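Local structure of alpha-glucosidase (Bacteroides thetaiotaomicron, 5XFM) at residues A[32-38]-A[65-70]; A[298-304]-A[314-320]; A[490-495]-A[529-535]. The protein probably hydrolyses beta-L-arabinopyranosides and alpha-galactosides, as a bifunctional glycoside hydrolase of family 97 that binds calcium. The protein carries 1 engineered substitution. One frame throughout, in Å; residues are numbered along the deposited sequence.

Contact 1: A[32-38]-A[65-70]; sequences VQNETKP and TKNLKL
T36 and N67 make the direct polar link: N67 N donates to T36 O over 2.8 Å at an N-H...O angle of 148°. The same oxygen also receives the CA-H of K66, with K66 CA 3.1 Å from T36 O. N67 turns its amide back along the T36 backbone, placing OD1 3.3 Å from T36 CA.

Elsewhere water does the bridging. V32 to E35 form a type II beta turn closed by E35 N to V32 O. Beside it, water 1 accepts from L68 N at 2.7 Å and faces V32 O and E35 O. Water 2 accepts from N34 N and donates to L68 O, while water 3 donates to E35 O and weakly to L68 O. Three waters thus fill in for direct backbone bonds between the turn and L68.

In the fold, 32-38 is the hairpin loop joining strands 26-31 and 39-44 of one antiparallel sheet. The 65-70 segment carries the chain from that sheet into strand 69-83, the outermost strand of a second one. The contact therefore lies where two sheets of the galactose mutarotase-like N-terminal domain are linked by the chain.

Apolar contacts line the inner side. V32 has CG1 anti to its N (chi1 178°), and this methyl meets L68 CB at 3.9 Å. V32 CB faces L70 CB at 4.1 Å. The ring of P38 presents CG to L68 CD2 at 3.7 Å, and CD lies against T65 O. L103 of strand 91-104 covers V32, L68 and L70.

Like charges also meet at the rim: K37 NZ and K66 NZ approach to 4.2 Å, where they would probably repel mildly.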
# COMPACT_ATOMS: atom_id res chain seq x y z
N VAL A 32 -0.76 -0.39 -33.36
CA VAL A 32 -1.79 -1.40 -33.60
C VAL A 32 -1.85 -1.83 -35.06
O VAL A 32 -1.81 -3.02 -35.37
CB VAL A 32 -3.18 -0.90 -33.17
CG1 VAL A 32 -4.25 -1.94 -33.47
CG2 VAL A 32 -3.16 -0.52 -31.70
N GLN A 33 -1.97 -0.85 -35.95
CA GLN A 33 -2.10 -1.11 -37.38
C GLN A 33 -0.91 -1.89 -37.93
O GLN A 33 0.24 -1.55 -37.67
CB GLN A 33 -2.26 0.21 -38.15
CG GLN A 33 -3.56 0.98 -37.90
CD GLN A 33 -4.81 0.15 -38.15
OE1 GLN A 33 -5.67 0.04 -37.29
NE2 GLN A 33 -4.90 -0.47 -39.32
N ASN A 34 -1.22 -2.94 -38.68
CA ASN A 34 -0.23 -3.81 -39.32
C ASN A 34 0.76 -4.50 -38.37
O ASN A 34 1.80 -4.99 -38.79
CB ASN A 34 0.56 -3.00 -40.36
CG ASN A 34 -0.34 -2.30 -41.35
OD1 ASN A 34 -0.28 -1.08 -41.50
ND2 ASN A 34 -1.19 -3.07 -42.03
N GLU A 35 0.40 -4.55 -37.09
CA GLU A 35 1.21 -5.26 -36.12
C GLU A 35 0.57 -6.57 -35.70
O GLU A 35 -0.64 -6.63 -35.46
CB GLU A 35 1.47 -4.38 -34.90
CG GLU A 35 2.46 -3.27 -35.18
CD GLU A 35 3.42 -3.60 -36.33
OE1 GLU A 35 4.38 -4.37 -36.12
OE2 GLU A 35 3.21 -3.07 -37.44
N THR A 36 1.37 -7.62 -35.68
CA THR A 36 0.90 -8.93 -35.27
C THR A 36 0.38 -8.86 -33.84
O THR A 36 -0.63 -9.47 -33.48
CB THR A 36 2.02 -9.99 -35.35
OG1 THR A 36 2.47 -10.09 -36.71
CG2 THR A 36 1.52 -11.35 -34.88
N LYS A 37 1.08 -8.09 -33.02
CA LYS A 37 0.71 -7.95 -31.63
C LYS A 37 0.60 -6.47 -31.25
O LYS A 37 1.59 -5.74 -31.31
CB LYS A 37 1.72 -8.69 -30.76
CG LYS A 37 1.48 -8.64 -29.28
CD LYS A 37 2.03 -9.90 -28.61
CE LYS A 37 3.39 -10.29 -29.17
NZ LYS A 37 3.73 -11.71 -28.86
N PRO A 38 -0.61 -6.02 -30.88
CA PRO A 38 -0.81 -4.62 -30.50
C PRO A 38 0.08 -4.25 -29.32
O PRO A 38 0.25 -5.05 -28.40
CB PRO A 38 -2.29 -4.57 -30.11
CG PRO A 38 -2.63 -5.97 -29.74
CD PRO A 38 -1.83 -6.82 -30.69
N THR A 65 -5.88 -10.45 -29.13
CA THR A 65 -4.48 -10.72 -28.84
C THR A 65 -3.59 -10.42 -30.04
O THR A 65 -2.46 -9.93 -29.90
CB THR A 65 -4.31 -12.21 -28.41
OG1 THR A 65 -4.65 -12.34 -27.03
CG2 THR A 65 -2.90 -12.70 -28.62
N LYS A 66 -4.11 -10.69 -31.23
CA LYS A 66 -3.31 -10.56 -32.44
C LYS A 66 -4.04 -9.87 -33.60
O LYS A 66 -5.24 -10.06 -33.77
CB LYS A 66 -2.82 -11.93 -32.91
CG LYS A 66 -1.82 -12.57 -31.98
CD LYS A 66 -1.29 -13.87 -32.55
CE LYS A 66 -0.23 -14.46 -31.63
NZ LYS A 66 0.91 -13.53 -31.45
N ASN A 67 -3.30 -9.09 -34.38
CA ASN A 67 -3.80 -8.57 -35.63
C ASN A 67 -5.06 -7.73 -35.48
O ASN A 67 -6.10 -8.03 -36.07
CB ASN A 67 -4.04 -9.73 -36.61
CG ASN A 67 -2.77 -10.53 -36.90
OD1 ASN A 67 -1.68 -9.96 -37.00
ND2 ASN A 67 -2.90 -11.85 -37.00
N LEU A 68 -4.99 -6.72 -34.62
CA LEU A 68 -6.10 -5.80 -34.42
C LEU A 68 -6.02 -4.62 -35.37
O LEU A 68 -4.96 -4.30 -35.89
CB LEU A 68 -6.14 -5.30 -32.96
CG LEU A 68 -6.77 -6.15 -31.84
CD1 LEU A 68 -6.58 -7.65 -32.02
CD2 LEU A 68 -6.22 -5.71 -30.48
N LYS A 69 -7.17 -3.98 -35.59
CA LYS A 69 -7.20 -2.74 -36.34
C LYS A 69 -7.58 -1.62 -35.38
O LYS A 69 -8.38 -1.83 -34.48
CB LYS A 69 -8.21 -2.79 -37.49
CG LYS A 69 -8.11 -4.01 -38.38
CD LYS A 69 -9.31 -4.10 -39.32
CE LYS A 69 -9.16 -5.24 -40.31
NZ LYS A 69 -8.06 -4.99 -41.28
N LEU A 70 -6.95 -0.46 -35.56
CA LEU A 70 -7.36 0.74 -34.86
C LEU A 70 -8.33 1.47 -35.78
O LEU A 70 -7.92 2.16 -36.71
CB LEU A 70 -6.15 1.62 -34.53
CG LEU A 70 -6.39 2.93 -33.78
CD1 LEU A 70 -6.87 2.66 -32.37
CD2 LEU A 70 -5.14 3.79 -33.77
O HOH W 1 -2.65 -5.65 -33.93
O HOH W 2 -4.02 -3.61 -38.11
O HOH W 3 -2.65 -6.12 -37.75

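Contact 2: A[298-304]-A[314-320]; sequences TWSWILW and QVRYIDF
T298 and Y317 join the end of strand 295-299 to helix 311-324, the first two elements of a beta-alpha-beta crossover in the TIM-barrel domain; T298 also bonds through its backbone to Y328 and L330 of the next strand, 328-331. T298 OG1 donates to Y317 O at 2.9 Å, from well above the carbonyl plane. The chi1 of 55° that aims this hydroxyl at the helix sends T298 CG2 to within 3.6 Å of F320 CD2.

W299 turns its indole away, NE1 bonding to D332. Its carbonyl still reaches the helix through water 4, which donates to W299 O and accepts the hydroxyl proton of Y317 OH, 2.9 Å away.

S300 lies under the tyrosine. Its CB is 3.5 Å from the centroid of the Y317 ring and only 12° off the ring normal, a CH-pi contact over the face. S300 OG accepts from Q314 NE2 at 2.9 Å, nearly in the plane of the amide, and S308 binds both groups: its O takes Q314 NE2, its OG pairs with S300 OG. Water 5 ties the other end of that amide, Q314 OE1, to S300 N. With both ends engaged, the amide is fixed in rotation.

W304, one helical turn on, receives the edge of Y317 on its face: a T-shaped pair, six-membered centroid to ring centroid 4.8 Å, planes at 89°. R500 makes a cation-pi contact with the same indole, and R316 CD touches its edge. Y317 OH hangs above the indole centre, while Y317 CE1 comes to 3.4 Å from W304 CE3.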
# COMPACT_ATOMS: atom_id res chain seq x y z
N THR A 298 -3.21 1.61 20.91
CA THR A 298 -2.29 0.74 21.62
C THR A 298 -2.62 -0.71 21.27
O THR A 298 -3.76 -1.03 20.93
CB THR A 298 -2.33 0.95 23.14
OG1 THR A 298 -3.67 0.78 23.61
CG2 THR A 298 -1.85 2.35 23.49
N TRP A 299 -1.63 -1.58 21.37
CA TRP A 299 -1.73 -2.89 20.76
C TRP A 299 -0.89 -3.87 21.55
O TRP A 299 0.33 -3.89 21.42
CB TRP A 299 -1.26 -2.80 19.30
CG TRP A 299 -1.37 -4.06 18.51
CD1 TRP A 299 -2.25 -5.09 18.70
CD2 TRP A 299 -0.58 -4.42 17.36
NE1 TRP A 299 -2.04 -6.07 17.76
CE2 TRP A 299 -1.03 -5.69 16.93
CE3 TRP A 299 0.46 -3.80 16.67
CZ2 TRP A 299 -0.47 -6.34 15.82
CZ3 TRP A 299 1.03 -4.45 15.58
CH2 TRP A 299 0.56 -5.70 15.17
N SER A 300 -1.55 -4.66 22.40
CA SER A 300 -0.84 -5.55 23.32
C SER A 300 -0.15 -6.72 22.62
O SER A 300 0.96 -7.10 22.99
CB SER A 300 -1.81 -6.07 24.40
OG SER A 300 -2.64 -7.12 23.94
N TRP A 301 -0.79 -7.29 21.60
CA TRP A 301 -0.29 -8.53 21.00
C TRP A 301 1.08 -8.40 20.32
O TRP A 301 1.81 -9.38 20.26
CB TRP A 301 -1.30 -9.07 19.98
CG TRP A 301 -0.82 -10.33 19.31
CD1 TRP A 301 -1.02 -11.61 19.74
CD2 TRP A 301 -0.03 -10.41 18.12
NE1 TRP A 301 -0.41 -12.49 18.87
CE2 TRP A 301 0.20 -11.78 17.87
CE3 TRP A 301 0.50 -9.46 17.24
CZ2 TRP A 301 0.94 -12.22 16.78
CZ3 TRP A 301 1.23 -9.90 16.15
CH2 TRP A 301 1.44 -11.27 15.93
N ILE A 302 1.42 -7.25 19.77
CA ILE A 302 2.68 -7.17 19.02
C ILE A 302 3.89 -7.52 19.91
O ILE A 302 4.73 -8.34 19.53
CB ILE A 302 2.87 -5.78 18.35
CG1 ILE A 302 4.22 -5.71 17.63
CG2 ILE A 302 2.73 -4.63 19.35
CD1 ILE A 302 4.39 -6.77 16.57
N LEU A 303 3.96 -6.96 21.11
CA LEU A 303 5.08 -7.21 22.01
C LEU A 303 4.80 -8.22 23.12
O LEU A 303 5.72 -8.86 23.62
CB LEU A 303 5.55 -5.89 22.62
CG LEU A 303 6.44 -5.04 21.71
CD1 LEU A 303 6.79 -3.73 22.38
CD2 LEU A 303 7.69 -5.82 21.37
N TRP A 304 3.53 -8.35 23.52
CA TRP A 304 3.17 -9.24 24.61
C TRP A 304 2.51 -10.53 24.11
O TRP A 304 2.29 -11.47 24.88
CB TRP A 304 2.27 -8.51 25.61
CG TRP A 304 2.95 -7.39 26.35
CD1 TRP A 304 4.17 -6.85 26.07
CD2 TRP A 304 2.44 -6.68 27.49
NE1 TRP A 304 4.46 -5.84 26.97
CE2 TRP A 304 3.41 -5.72 27.85
CE3 TRP A 304 1.27 -6.76 28.24
CZ2 TRP A 304 3.24 -4.85 28.93
CZ3 TRP A 304 1.09 -5.90 29.30
CH2 TRP A 304 2.08 -4.96 29.64
N GLN A 314 -5.67 -6.28 28.79
CA GLN A 314 -6.37 -5.35 27.92
C GLN A 314 -6.77 -4.11 28.71
O GLN A 314 -6.77 -3.02 28.17
CB GLN A 314 -7.60 -6.02 27.30
CG GLN A 314 -7.27 -7.14 26.31
CD GLN A 314 -6.16 -6.78 25.34
OE1 GLN A 314 -6.23 -5.76 24.65
NE2 GLN A 314 -5.14 -7.63 25.26
N VAL A 315 -7.07 -4.28 29.99
CA VAL A 315 -7.30 -3.14 30.87
C VAL A 315 -6.03 -2.30 30.92
O VAL A 315 -6.07 -1.07 30.84
CB VAL A 315 -7.70 -3.56 32.30
CG1 VAL A 315 -7.60 -2.37 33.26
CG2 VAL A 315 -9.11 -4.13 32.31
N ARG A 316 -4.90 -2.98 31.06
CA ARG A 316 -3.60 -2.32 31.08
C ARG A 316 -3.36 -1.48 29.83
O ARG A 316 -2.93 -0.33 29.92
CB ARG A 316 -2.49 -3.36 31.25
CG ARG A 316 -2.20 -3.71 32.69
CD ARG A 316 -1.16 -4.80 32.83
NE ARG A 316 -0.97 -5.17 34.23
CZ ARG A 316 -1.43 -6.29 34.77
NH1 ARG A 316 -2.10 -7.16 34.02
NH2 ARG A 316 -1.21 -6.55 36.05
N TYR A 317 -3.63 -2.05 28.66
CA TYR A 317 -3.38 -1.33 27.41
C TYR A 317 -4.41 -0.25 27.12
O TYR A 317 -4.11 0.74 26.44
CB TYR A 317 -3.28 -2.32 26.24
CG TYR A 317 -1.86 -2.72 25.98
CD1 TYR A 317 -1.21 -3.62 26.81
CD2 TYR A 317 -1.15 -2.21 24.90
CE1 TYR A 317 0.09 -4.00 26.60
CE2 TYR A 317 0.17 -2.58 24.67
CZ TYR A 317 0.78 -3.48 25.53
OH TYR A 317 2.08 -3.87 25.33
N ILE A 318 -5.62 -0.43 27.62
CA ILE A 318 -6.64 0.61 27.57
C ILE A 318 -6.19 1.81 28.41
O ILE A 318 -6.29 2.96 27.98
CB ILE A 318 -8.00 0.07 28.06
CG1 ILE A 318 -8.62 -0.82 26.99
CG2 ILE A 318 -8.93 1.21 28.42
CD1 ILE A 318 -9.81 -1.63 27.48
N ASP A 319 -5.69 1.52 29.61
CA ASP A 319 -5.14 2.53 30.50
C ASP A 319 -3.96 3.25 29.85
O ASP A 319 -3.82 4.46 29.97
CB ASP A 319 -4.68 1.91 31.83
CG ASP A 319 -5.84 1.56 32.75
OD1 ASP A 319 -6.96 2.07 32.52
OD2 ASP A 319 -5.62 0.78 33.70
N PHE A 320 -3.11 2.48 29.18
CA PHE A 320 -1.94 3.01 28.50
C PHE A 320 -2.38 3.94 27.37
O PHE A 320 -1.80 5.01 27.17
CB PHE A 320 -1.06 1.87 27.97
CG PHE A 320 0.20 2.33 27.29
CD1 PHE A 320 1.00 3.30 27.86
CD2 PHE A 320 0.58 1.79 26.07
CE1 PHE A 320 2.16 3.72 27.24
CE2 PHE A 320 1.74 2.22 25.44
CZ PHE A 320 2.53 3.19 26.02
O HOH W 4 2.95 -3.83 22.60
O HOH W 5 -4.46 -4.03 23.40

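Contact 3: A[490-495]-A[529-535]; sequences GGCLLN and FALAPNN. Engineered in segment 490-495: L493 (natural residue Phe).
N495 OD1 is gripped by two amides. N535 ND2 donates to N495 OD1 at 2.7 Å, nearly along the C=O axis (161°) and in its own amide plane. N534 ND2 reaches N495 OD1 at 3.0 Å and a C=O...N angle of 128°. D538 takes a further bond from each donor, OD2 from N534 and OD1 from N535. Water 7, between N495 ND2 and N534 OD1, closes a ring of polar groups. A leucine in place of N495 would leave both ND2 groups without their shared acceptor and is likely to give the N534 amide in particular more freedom to turn.

The other end of the N535 amide serves the backbone. N535 OD1 accepts from A532 N at 2.9 Å across the type I turn A532-N535, and water 6 joins it to L494 N and A530 O.

Farther back the chains bond directly, A530 N to G491 O at 3.0 Å and a straight 166°. Near this bond, A530 CB meets CD2 of the engineered L493 (3.6 Å). Farther along, L494 CD1 lies alongside L531 CD2, also 3.6 Å apart.

Segment 529-535 leaves strand 526-528 of the parallel barrel sheet and enters helix 535-538. M544 and M547 of helix 541-549 cover L494, N535, C492 and F529, whereas I302 and L303 of helix 300-304 abut A530, L493 and N495.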
# COMPACT_ATOMS: atom_id res chain seq x y z
N GLY A 490 2.53 -1.32 11.98
CA GLY A 490 2.71 -1.58 13.40
C GLY A 490 4.09 -1.20 13.91
O GLY A 490 4.65 -1.86 14.79
N GLY A 491 4.64 -0.13 13.34
CA GLY A 491 5.98 0.31 13.64
C GLY A 491 6.17 1.07 14.94
O GLY A 491 5.28 1.14 15.79
N CYS A 492 7.37 1.64 15.08
CA CYS A 492 7.81 2.36 16.28
C CYS A 492 7.93 1.43 17.48
O CYS A 492 7.07 1.42 18.37
CB CYS A 492 6.89 3.53 16.63
SG CYS A 492 7.63 4.65 17.85
N LEU A 493 8.99 0.63 17.47
CA LEU A 493 9.32 -0.21 18.61
C LEU A 493 10.35 0.52 19.46
O LEU A 493 11.49 0.72 19.04
CB LEU A 493 9.88 -1.56 18.15
CG LEU A 493 8.85 -2.54 17.58
CD1 LEU A 493 9.39 -3.24 16.34
CD2 LEU A 493 8.47 -3.57 18.63
N LEU A 494 9.94 0.94 20.65
CA LEU A 494 10.84 1.68 21.52
C LEU A 494 11.47 0.74 22.55
O LEU A 494 12.46 1.09 23.19
CB LEU A 494 10.11 2.84 22.18
CG LEU A 494 9.74 3.95 21.18
CD1 LEU A 494 9.04 5.11 21.85
CD2 LEU A 494 11.00 4.43 20.48
N ASN A 495 10.91 -0.46 22.68
CA ASN A 495 11.58 -1.56 23.37
C ASN A 495 12.93 -1.88 22.72
O ASN A 495 13.08 -1.78 21.51
CB ASN A 495 10.69 -2.81 23.36
CG ASN A 495 9.84 -2.93 24.60
OD1 ASN A 495 9.54 -1.95 25.28
ND2 ASN A 495 9.40 -4.15 24.89
N PHE A 529 0.69 1.49 16.83
CA PHE A 529 2.13 1.43 17.08
C PHE A 529 2.50 0.33 18.05
O PHE A 529 1.66 -0.13 18.84
CB PHE A 529 2.64 2.78 17.59
CG PHE A 529 2.51 3.90 16.61
CD1 PHE A 529 1.72 5.00 16.89
CD2 PHE A 529 3.17 3.84 15.39
CE1 PHE A 529 1.59 6.02 15.98
CE2 PHE A 529 3.05 4.86 14.47
CZ PHE A 529 2.26 5.96 14.77
N ALA A 530 3.75 -0.10 17.99
CA ALA A 530 4.22 -1.18 18.85
C ALA A 530 4.77 -0.68 20.19
O ALA A 530 5.77 -1.19 20.68
CB ALA A 530 5.27 -1.99 18.13
N LEU A 531 4.09 0.29 20.80
CA LEU A 531 4.47 0.75 22.12
C LEU A 531 3.97 -0.22 23.19
O LEU A 531 3.12 -1.08 22.92
CB LEU A 531 3.91 2.15 22.38
CG LEU A 531 4.42 3.27 21.48
CD1 LEU A 531 3.80 4.60 21.86
CD2 LEU A 531 5.93 3.34 21.53
N ALA A 532 4.51 -0.09 24.40
CA ALA A 532 4.05 -0.88 25.54
C ALA A 532 4.11 -0.03 26.81
O ALA A 532 4.88 0.93 26.87
CB ALA A 532 4.88 -2.13 25.68
N PRO A 533 3.28 -0.35 27.82
CA PRO A 533 3.21 0.48 29.03
C PRO A 533 4.56 0.75 29.69
O PRO A 533 4.83 1.88 30.13
CB PRO A 533 2.32 -0.35 29.97
CG PRO A 533 1.50 -1.20 29.07
CD PRO A 533 2.27 -1.42 27.81
N ASN A 534 5.42 -0.26 29.73
CA ASN A 534 6.75 -0.13 30.31
C ASN A 534 7.59 0.97 29.65
O ASN A 534 8.56 1.45 30.24
CB ASN A 534 7.49 -1.46 30.25
CG ASN A 534 7.56 -2.02 28.84
OD1 ASN A 534 6.59 -2.57 28.33
ND2 ASN A 534 8.73 -1.90 28.22
N ASN A 535 7.22 1.36 28.43
CA ASN A 535 7.95 2.41 27.72
C ASN A 535 7.83 3.76 28.43
O ASN A 535 8.67 4.64 28.25
CB ASN A 535 7.48 2.54 26.28
CG ASN A 535 7.80 1.31 25.45
OD1 ASN A 535 7.21 1.09 24.39
ND2 ASN A 535 8.73 0.49 25.94
O HOH W 6 7.84 -0.19 22.36
O HOH W 7 7.09 -4.59 26.87

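Overall arrangement
Contacts 2 and 3 are buried neighbours in the catalytic barrel domain, centres about 10 Å apart, and touch: L303 packs on A530, Y317 on A532 and P533, F320 on A532. The helices that make contact 2, 300-304 and 311-324, also flank contact 3. The centres of contacts 1 and 2 are about 60 Å apart; contact 1, partly exposed, lies in the N-terminal beta domain across the chain's centre. Contact 2 joins strand and helix through a tyrosine set between a serine and an indole, with side-chain hydrogen bonds; contact 3 joins two loops through one asparagine oxygen shared by two amides, a backbone bond and aliphatic contacts; contact 1 combines one direct backbone bond, water bridges, aliphatic contacts and surface lysines.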